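Local structure of capsular polysaccharide export system protein KpsC (Thermosulfurimonas dismutans, 6MGB) at residues A[9-14]-A[42-47]; A[71-76]-A[97-101]; A[160-164]-A[181-185]. The protein probably acts as a beta-2,4 Kdo transferase that helps build the glycolipid anchor of Gram-negative bacterial capsules, and binds cytidine monophosphate. One frame throughout, in Å; residues are numbered along the deposited sequence. Where two conformers were deposited one is given.

Interaction 1 of 3, residues A[9-14]-A[42-47]; sequences MPVGVF and GLSAVA
Val-11 (chi1 t) lays CG1 3.8 Å from CB of Ala-47 and CG2 4.3 Å from CB of Ala-45; on the same face Val-13 CG1 comes to 4.2 Å from Ala-47 CB. The small alanines let the branched valines sit close. Strands 11-13 and 45-47 are extended and run parallel, their axes 4.4 Å apart at 35°. Gly-12 pairs with Val-46 (CA-CA 4.4 Å): Gly-12 N donates to Ala-45 O (2.9 Å), and Ala-47 N to Gly-12 O (2.8 Å). A side chain on Gly-12 would crowd Leu-43 CD1. This pairing belongs to the parallel part of the N-terminal sheet of a GT-B-type protein, where strand 11-13 lies between 33-35 and 45-49. Two more hydrogen bonds precede the strands: Pro-10, lacking an NH, offers its O to Ser-44 N at 2.9 Å, and Ser-44 (chi1 p) sends OG to Met-9 O at 2.7 Å. Gly-42 (phi 86°) has a backbone where a CB would jam against the preceding carbonyl O. On the other face, Phe-14 (chi1 m) brings CE2, at its ring edge, 3.6 Å from Val-46 CG1, beside helix 53-65. One water accepts from Phe-14 N (2.8 Å) and donates to Ala-47 O (2.7 Å).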
loop_
_atom_site.group_PDB
_atom_site.type_symbol
_atom_site.label_atom_id
_atom_site.label_comp_id
_atom_site.label_asym_id
_atom_site.label_seq_id
_atom_site.Cartn_x
_atom_site.Cartn_y
_atom_site.Cartn_z
ATOM N N MET A 9 18.879 20.131 -12.055
ATOM C CA MET A 9 19.660 19.157 -11.305
ATOM C C MET A 9 18.876 17.853 -11.225
ATOM O O MET A 9 17.855 17.799 -10.522
ATOM C CB MET A 9 19.967 19.689 -9.912
ATOM C CG MET A 9 20.700 21.024 -9.938
ATOM S SD MET A 9 21.156 21.661 -8.316
ATOM C CE MET A 9 22.445 20.515 -7.849
ATOM N N PRO A 10 19.297 16.794 -11.910
ATOM C CA PRO A 10 18.488 15.573 -11.994
ATOM C C PRO A 10 18.579 14.727 -10.727
ATOM O O PRO A 10 19.318 15.027 -9.791
ATOM C CB PRO A 10 19.096 14.843 -13.195
ATOM C CG PRO A 10 20.519 15.278 -13.203
ATOM C CD PRO A 10 20.501 16.710 -12.759
ATOM N N VAL A 11 17.802 13.643 -10.722
ATOM C CA VAL A 11 17.804 12.656 -9.647
ATOM C C VAL A 11 18.641 11.464 -10.089
ATOM O O VAL A 11 18.444 10.928 -11.186
ATOM C CB VAL A 11 16.373 12.216 -9.291
ATOM C CG1 VAL A 11 16.391 11.090 -8.258
ATOM C CG2 VAL A 11 15.563 13.400 -8.781
ATOM N N GLY A 12 19.568 11.037 -9.237
ATOM C CA GLY A 12 20.406 9.893 -9.543
ATOM C C GLY A 12 19.737 8.587 -9.147
ATOM O O GLY A 12 19.093 8.490 -8.104
ATOM N N VAL A 13 19.892 7.581 -10.007
ATOM C CA VAL A 13 19.450 6.225 -9.714
ATOM C C VAL A 13 20.599 5.278 -10.023
ATOM O O VAL A 13 21.489 5.578 -10.821
ATOM C CB VAL A 13 18.186 5.821 -10.510
ATOM C CG1 VAL A 13 17.031 6.757 -10.182
ATOM C CG2 VAL A 13 18.464 5.811 -12.007
ATOM N N PHE A 14 20.573 4.120 -9.365
ATOM C CA PHE A 14 21.611 3.110 -9.526
ATOM C C PHE A 14 21.039 1.796 -10.042
ATOM O O PHE A 14 21.617 0.729 -9.808
ATOM C CB PHE A 14 22.351 2.919 -8.204
ATOM C CG PHE A 14 23.161 4.117 -7.808
ATOM C CD1 PHE A 14 24.516 4.173 -8.083
ATOM C CD2 PHE A 14 22.560 5.203 -7.195
ATOM C CE1 PHE A 14 25.261 5.281 -7.734
ATOM C CE2 PHE A 14 23.300 6.315 -6.844
ATOM C CZ PHE A 14 24.651 6.355 -7.117
ATOM N N GLY A 42 25.781 18.556 -8.998
ATOM C CA GLY A 42 24.766 18.690 -10.019
ATOM C C GLY A 42 23.495 17.905 -9.784
ATOM O O GLY A 42 22.563 18.019 -10.590
ATOM N N LEU A 43 23.420 17.118 -8.715
ATOM C CA LEU A 43 22.248 16.303 -8.429
ATOM C C LEU A 43 21.356 16.983 -7.399
ATOM O O LEU A 43 21.831 17.693 -6.510
ATOM C CB LEU A 43 22.649 14.923 -7.908
ATOM C CG LEU A 43 23.501 14.050 -8.824
ATOM C CD1 LEU A 43 23.832 12.745 -8.121
ATOM C CD2 LEU A 43 22.797 13.781 -10.142
ATOM N N SER A 44 20.050 16.749 -7.524
ATOM C CA SER A 44 19.090 17.228 -6.542
ATOM C C SER A 44 18.613 16.136 -5.594
ATOM O O SER A 44 17.919 16.448 -4.620
ATOM C CB SER A 44 17.877 17.855 -7.239
ATOM O OG SER A 44 17.191 16.910 -8.041
ATOM N N ALA A 45 18.967 14.877 -5.846
ATOM C CA ALA A 45 18.569 13.772 -4.982
ATOM C C ALA A 45 19.060 12.472 -5.609
ATOM O O ALA A 45 19.578 12.447 -6.729
ATOM C CB ALA A 45 17.053 13.699 -4.769
ATOM N N VAL A 46 18.901 11.395 -4.849
ATOM C CA VAL A 46 19.094 10.030 -5.321
ATOM C C VAL A 46 17.832 9.252 -4.972
ATOM O O VAL A 46 17.171 9.538 -3.968
ATOM C CB VAL A 46 20.340 9.370 -4.687
ATOM C CG1 VAL A 46 20.537 7.957 -5.217
ATOM C CG2 VAL A 46 21.583 10.209 -4.934
ATOM N N ALA A 47 17.502 8.259 -5.792
ATOM C CA ALA A 47 16.275 7.499 -5.598
ATOM C C ALA A 47 16.546 6.012 -5.759
ATOM O O ALA A 47 17.484 5.604 -6.447
ATOM C CB ALA A 47 15.185 7.935 -6.587
HETATM O O HOH W 1 18.535 3.350 -7.534
#

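Interaction 2 of 3, residues A[71-76]-A[97-101]; sequences ALEDGF and GIYYD
Strand residues 71-74, extended, meet a type I beta turn from Ile-98 to Asp-101, closed by Asp-101 N to Ile-98 O at 2.9 Å. The end-to-end directions of 71-76 and 97-100 differ by 37°, with no backbone hydrogen bond between them; side chains make most of the contact. Small Ala-71 brings CB within 3.3 Å of Gly-97 O and 3.8 Å of Ile-98 CD1. Ile-98 (chi1 t, chi2 p) also points CD1 at Glu-73 CG, 3.7 Å away. Glu-73 (chi1 and chi2 both m) and Tyr-100 (chi1 p, bringing its hydroxyl end to the carboxylate) meet where Tyr-100 OH donates to Glu-73 OE1 at 2.7 Å. Tyr-99, also p, lies between: its ring edge approaches Glu-73 CB (CE1 at 4.2 Å), while one face receives the edge of Phe-76 (chi1 m) in a T-shaped stack, centroids 4.9 Å apart, planes at 70°. A water links Asp-74 O (2.6 Å) with Tyr-99 OH (2.7 Å). The Tyr-99 side chain is about 6 Å from bound CMP, and Phe-76 O is hydrogen-bonded to NE2 of CMP-binding Gln-248. Strand 69-74 sits between strands 45-49 and 90-94, Ile-98 and Tyr-99 packing on Ile-92 and Tyr-100 against helix 169-172.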
loop_
_atom_site.group_PDB
_atom_site.type_symbol
_atom_site.label_atom_id
_atom_site.label_comp_id
_atom_site.label_asym_id
_atom_site.label_seq_id
_atom_site.Cartn_x
_atom_site.Cartn_y
_atom_site.Cartn_z
ATOM N N ALA A 71 12.419 7.518 -1.761
ATOM C CA ALA A 71 11.915 6.150 -1.778
ATOM C C ALA A 71 10.752 6.058 -2.759
ATOM O O ALA A 71 9.743 6.751 -2.596
ATOM C CB ALA A 71 11.471 5.726 -0.380
ATOM N N LEU A 72 10.890 5.210 -3.776
ATOM C CA LEU A 72 9.881 5.050 -4.814
ATOM C C LEU A 72 9.152 3.724 -4.639
ATOM O O LEU A 72 9.774 2.694 -4.362
ATOM C CB LEU A 72 10.512 5.107 -6.207
ATOM C CG LEU A 72 11.480 6.265 -6.465
ATOM C CD1 LEU A 72 12.083 6.152 -7.855
ATOM C CD2 LEU A 72 10.787 7.609 -6.292
ATOM N N GLU A 73 7.829 3.758 -4.795
ATOM C CA GLU A 73 7.005 2.558 -4.738
ATOM C C GLU A 73 5.813 2.744 -5.666
ATOM O O GLU A 73 5.488 3.863 -6.075
ATOM C CB GLU A 73 6.506 2.260 -3.314
ATOM C CG GLU A 73 7.589 2.122 -2.238
ATOM C CD GLU A 73 8.299 0.780 -2.271
ATOM O OE1 GLU A 73 9.323 0.633 -1.567
ATOM O OE2 GLU A 73 7.832 -0.130 -2.990
ATOM N N ASP A 74 5.158 1.634 -5.997
ATOM C CA ASP A 74 3.885 1.718 -6.699
ATOM C C ASP A 74 2.875 2.464 -5.843
ATOM O O ASP A 74 2.879 2.360 -4.613
ATOM C CB ASP A 74 3.359 0.319 -7.030
ATOM C CG ASP A 74 4.157 -0.360 -8.120
ATOM O OD1 ASP A 74 4.750 0.352 -8.957
ATOM O OD2 ASP A 74 4.190 -1.608 -8.144
ATOM N N GLY A 75 2.011 3.232 -6.496
ATOM C CA GLY A 75 0.944 3.906 -5.791
ATOM C C GLY A 75 -0.051 2.922 -5.208
ATOM O O GLY A 75 -0.059 1.730 -5.516
ATOM N N PHE A 76 -0.912 3.446 -4.331
ATOM C CA PHE A 76 -1.935 2.608 -3.714
ATOM C C PHE A 76 -2.969 2.145 -4.732
ATOM O O PHE A 76 -3.490 1.029 -4.620
ATOM C CB PHE A 76 -2.600 3.362 -2.563
ATOM C CG PHE A 76 -1.696 3.584 -1.379
ATOM C CD1 PHE A 76 -0.965 2.537 -0.843
ATOM C CD2 PHE A 76 -1.577 4.840 -0.807
ATOM C CE1 PHE A 76 -0.136 2.736 0.244
ATOM C CE2 PHE A 76 -0.746 5.046 0.280
ATOM C CZ PHE A 76 -0.024 3.993 0.805
ATOM N N GLY A 97 10.847 9.132 4.345
ATOM C CA GLY A 97 11.052 7.723 4.608
ATOM C C GLY A 97 10.278 6.897 3.604
ATOM O O GLY A 97 10.435 7.089 2.394
ATOM N N ILE A 98 9.437 5.979 4.080
ATOM C CA ILE A 98 8.483 5.298 3.213
ATOM C C ILE A 98 7.329 4.804 4.073
ATOM O O ILE A 98 7.500 4.476 5.249
ATOM C CB ILE A 98 9.143 4.149 2.412
ATOM C CG1 ILE A 98 8.225 3.685 1.275
ATOM C CG2 ILE A 98 9.502 2.977 3.322
ATOM C CD1 ILE A 98 7.882 4.772 0.259
ATOM N N TYR A 99 6.140 4.747 3.466
ATOM C CA TYR A 99 4.910 4.640 4.246
ATOM C C TYR A 99 4.885 3.384 5.111
ATOM O O TYR A 99 4.355 3.410 6.227
ATOM C CB TYR A 99 3.691 4.669 3.322
ATOM C CG TYR A 99 3.615 3.522 2.337
ATOM C CD1 TYR A 99 4.188 3.624 1.078
ATOM C CD2 TYR A 99 2.960 2.339 2.662
ATOM C CE1 TYR A 99 4.118 2.579 0.172
ATOM C CE2 TYR A 99 2.885 1.290 1.764
ATOM C CZ TYR A 99 3.466 1.417 0.521
ATOM O OH TYR A 99 3.394 0.375 -0.377
ATOM N N TYR A 100 5.430 2.273 4.617
ATOM C CA TYR A 100 5.346 1.022 5.360
ATOM C C TYR A 100 6.459 0.862 6.387
ATOM O O TYR A 100 6.458 -0.127 7.125
ATOM C CB TYR A 100 5.344 -0.182 4.406
ATOM C CG TYR A 100 6.522 -0.277 3.459
ATOM C CD1 TYR A 100 7.739 -0.796 3.879
ATOM C CD2 TYR A 100 6.405 0.126 2.136
ATOM C CE1 TYR A 100 8.811 -0.893 3.012
ATOM C CE2 TYR A 100 7.471 0.032 1.262
ATOM C CZ TYR A 100 8.671 -0.479 1.705
ATOM O OH TYR A 100 9.736 -0.577 0.838
ATOM N N ASP A 101 7.390 1.809 6.469
ATOM C CA ASP A 101 8.488 1.740 7.433
ATOM C C ASP A 101 8.078 2.491 8.695
ATOM O O ASP A 101 8.176 3.719 8.763
ATOM C CB ASP A 101 9.768 2.310 6.833
ATOM C CG ASP A 101 10.936 2.264 7.800
ATOM O OD1 ASP A 101 10.751 1.806 8.946
ATOM O OD2 ASP A 101 12.043 2.691 7.415
HETATM O O HOH W 2 2.711 0.263 -3.037
#

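Interaction 3 of 3, residues A[160-164]-A[181-185]; sequences LLIDQ and FREMY. With C5P (cytidine-5'-monophosphate), chain D.
Oxygen atoms gather round the rim of an aromatic ring here: Phe-181 (chi1 m, chi2 87°) presents its edge so that CZ is 3.5 Å from Gln-164 OE1 and CE2 is 4.2 Å from Ile-162 O. No hydrogen bond crosses the contact; the slightly positive ring hydrogens suit such oxygens. Strand 160-162 and helix 181-185 run antiparallel, their axes 10.0 Å apart at 176°, within a beta-alpha-beta crossover: helix 180-191 carries the chain back to the adjacent parallel strand 196-200. Leu-161 (m, p) points at the helix, CD2 lying 3.9 Å from both CA and CD1 of Tyr-185, at that ring's edge. Met-184 (t, t, p) stretches its flexible chain to bring CE within 3.8 Å of Ile-162 O and 4.4 Å of Leu-161 CB. Past the strand, the Asp-163 carboxylate is held by the amides of Leu-214 and Ala-215. Gln-164 NE2 is hydrogen-bonded to Asp-168 and Ser-246. Away from the helix, Asp-163 O accepts from CMP N4 at 2.9 Å, and Ile-162 CG2 is 3.6 Å from that N4. A backbone acceptor at the exocyclic amine suits cytosine, and would probably discriminate against uracil, whose corresponding group is a carbonyl.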
loop_
_atom_site.group_PDB
_atom_site.type_symbol
_atom_site.label_atom_id
_atom_site.label_comp_id
_atom_site.label_asym_id
_atom_site.label_seq_id
_atom_site.Cartn_x
_atom_site.Cartn_y
_atom_site.Cartn_z
ATOM N N LEU A 160 -12.072 -13.103 8.394
ATOM C CA LEU A 160 -11.151 -13.187 7.268
ATOM C C LEU A 160 -9.739 -12.853 7.728
ATOM O O LEU A 160 -9.520 -11.825 8.378
ATOM C CB LEU A 160 -11.566 -12.237 6.140
ATOM C CG LEU A 160 -10.708 -12.309 4.873
ATOM C CD1 LEU A 160 -10.821 -13.678 4.217
ATOM C CD2 LEU A 160 -11.100 -11.213 3.895
ATOM N N LEU A 161 -8.790 -13.721 7.387
ATOM C CA LEU A 161 -7.370 -13.484 7.612
ATOM C C LEU A 161 -6.709 -13.173 6.275
ATOM O O LEU A 161 -6.930 -13.885 5.290
ATOM C CB LEU A 161 -6.704 -14.701 8.264
ATOM C CG LEU A 161 -6.892 -14.906 9.773
ATOM C CD1 LEU A 161 -8.343 -14.750 10.203
ATOM C CD2 LEU A 161 -6.371 -16.278 10.169
ATOM N N ILE A 162 -5.908 -12.111 6.245
ATOM C CA ILE A 162 -5.237 -11.664 5.028
ATOM C C ILE A 162 -3.823 -12.229 5.027
ATOM O O ILE A 162 -3.048 -11.994 5.960
ATOM C CB ILE A 162 -5.222 -10.129 4.930
ATOM C CG1 ILE A 162 -6.655 -9.587 4.907
ATOM C CG2 ILE A 162 -4.454 -9.676 3.683
ATOM C CD1 ILE A 162 -6.752 -8.078 4.985
ATOM N N ASP A 163 -3.484 -12.973 3.977
ATOM C CA ASP A 163 -2.128 -13.471 3.810
ATOM C C ASP A 163 -1.337 -12.496 2.945
ATOM O O ASP A 163 -1.900 -11.699 2.192
ATOM C CB ASP A 163 -2.130 -14.865 3.176
ATOM C CG ASP A 163 -0.815 -15.603 3.378
ATOM O OD1 ASP A 163 -0.031 -15.202 4.263
ATOM O OD2 ASP A 163 -0.562 -16.588 2.650
ATOM N N GLN A 164 -0.014 -12.562 3.067
ATOM C CA GLN A 164 0.879 -11.670 2.342
ATOM C C GLN A 164 1.959 -12.491 1.647
ATOM O O GLN A 164 2.027 -13.717 1.785
ATOM C CB GLN A 164 1.483 -10.625 3.288
ATOM C CG GLN A 164 0.474 -9.578 3.725
ATOM C CD GLN A 164 0.983 -8.704 4.852
ATOM O OE1 GLN A 164 0.483 -8.765 5.975
ATOM N NE2 GLN A 164 1.980 -7.879 4.556
ATOM N N PHE A 181 2.390 -14.109 11.710
ATOM C CA PHE A 181 1.251 -14.667 10.986
ATOM C C PHE A 181 0.681 -15.880 11.712
ATOM O O PHE A 181 -0.540 -16.081 11.733
ATOM C CB PHE A 181 1.670 -15.022 9.562
ATOM C CG PHE A 181 1.844 -13.825 8.676
ATOM C CD1 PHE A 181 3.055 -13.157 8.618
ATOM C CD2 PHE A 181 0.787 -13.358 7.912
ATOM C CE1 PHE A 181 3.212 -12.048 7.808
ATOM C CE2 PHE A 181 0.938 -12.251 7.101
ATOM C CZ PHE A 181 2.150 -11.595 7.050
ATOM N N ARG A 182 1.544 -16.703 12.313
ATOM C CA ARG A 182 1.056 -17.826 13.107
ATOM C C ARG A 182 0.326 -17.339 14.353
ATOM O O ARG A 182 -0.733 -17.871 14.708
ATOM C CB ARG A 182 2.212 -18.750 13.491
ATOM C CG ARG A 182 1.778 -19.987 14.262
ATOM C CD ARG A 182 2.908 -20.998 14.379
ATOM N NE ARG A 182 4.056 -20.475 15.116
ATOM C CZ ARG A 182 4.193 -20.536 16.438
ATOM N NH1 ARG A 182 3.252 -21.094 17.189
ATOM N NH2 ARG A 182 5.275 -20.033 17.013
ATOM N N GLU A 183 0.874 -16.326 15.029
ATOM C CA GLU A 183 0.183 -15.752 16.180
ATOM C C GLU A 183 -1.170 -15.182 15.775
ATOM O O GLU A 183 -2.165 -15.356 16.487
ATOM C CB GLU A 183 1.053 -14.667 16.816
ATOM C CG GLU A 183 0.481 -14.076 18.095
ATOM C CD GLU A 183 1.360 -12.985 18.676
ATOM O OE1 GLU A 183 2.173 -12.408 17.923
ATOM O OE2 GLU A 183 1.239 -12.706 19.886
ATOM N N MET A 184 -1.224 -14.498 14.630
ATOM C CA MET A 184 -2.486 -13.941 14.156
ATOM C C MET A 184 -3.528 -15.032 13.958
ATOM O O MET A 184 -4.702 -14.854 14.305
ATOM C CB MET A 184 -2.262 -13.181 12.849
ATOM C CG MET A 184 -3.507 -12.518 12.292
ATOM S SD MET A 184 -3.172 -11.563 10.801
ATOM C CE MET A 184 -2.923 -12.874 9.611
ATOM N N TYR A 185 -3.117 -16.170 13.396
ATOM C CA TYR A 185 -4.054 -17.258 13.152
ATOM C C TYR A 185 -4.648 -17.771 14.456
ATOM O O TYR A 185 -5.873 -17.827 14.617
ATOM C CB TYR A 185 -3.352 -18.386 12.400
ATOM C CG TYR A 185 -4.151 -19.662 12.350
ATOM C CD1 TYR A 185 -5.255 -19.778 11.518
ATOM C CD2 TYR A 185 -3.803 -20.753 13.136
ATOM C CE1 TYR A 185 -5.990 -20.945 11.469
ATOM C CE2 TYR A 185 -4.532 -21.925 13.093
ATOM C CZ TYR A 185 -5.626 -22.014 12.258
ATOM O OH TYR A 185 -6.359 -23.177 12.209
HETATM O O3P C5P D . 0.068 -4.853 0.779
HETATM P P C5P D . -0.127 -6.112 -0.035
HETATM O O1P C5P D . -0.278 -7.294 0.917
HETATM O O2P C5P D . 0.912 -6.461 -1.083
HETATM O "O5'" C5P D . -1.524 -5.932 -0.772
HETATM C "C5'" C5P D . -1.630 -5.230 -2.002
HETATM C "C4'" C5P D . -3.033 -5.319 -2.546
HETATM O "O4'" C5P D . -3.263 -6.663 -3.045
HETATM C "C3'" C5P D . -4.142 -5.103 -1.526
HETATM O "O3'" C5P D . -4.435 -3.732 -1.320
HETATM C "C2'" C5P D . -5.308 -5.886 -2.118
HETATM O "O2'" C5P D . -5.975 -5.136 -3.123
HETATM C "C1'" C5P D . -4.589 -7.065 -2.774
HETATM N N1 C5P D . -4.544 -8.252 -1.887
HETATM C C2 C5P D . -5.499 -9.388 -2.091
HETATM N N3 C5P D . -5.443 -10.588 -1.184
HETATM C C4 C5P D . -4.459 -10.658 -0.108
HETATM C C5 C5P D . -3.509 -9.528 0.094
HETATM C C6 C5P D . -3.565 -8.329 -0.812
HETATM O O2 C5P D . -6.298 -9.337 -2.960
HETATM N N4 C5P D . -4.406 -11.821 0.774
#

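How the interactions relate
Followed from the N terminus, the three contacts come in series; none nests in or crosses another. Interaction 1 closes a 27-residue loop holding helices 17-21 and 25-29 and strand 33-35. Interaction 2 closes a 20-residue excursion through strand 90-94, and interaction 3 a 16-residue one containing helix 169-172. The first two share the mixed N-terminal sheet, whose neighbouring strands 45-49 and 69-74 bring Ala-47 CB within 3.8 Å of Leu-72 CD1. Interaction 3 lies on the separate six-stranded parallel sheet, consistent with the two-domain GT-B plan. Interactions 2 and 3 are about 8 Å apart at their nearest atoms; interaction 3 forms part of the CMP site and interaction 2 lies beside it, whereas interaction 1 lies far from it.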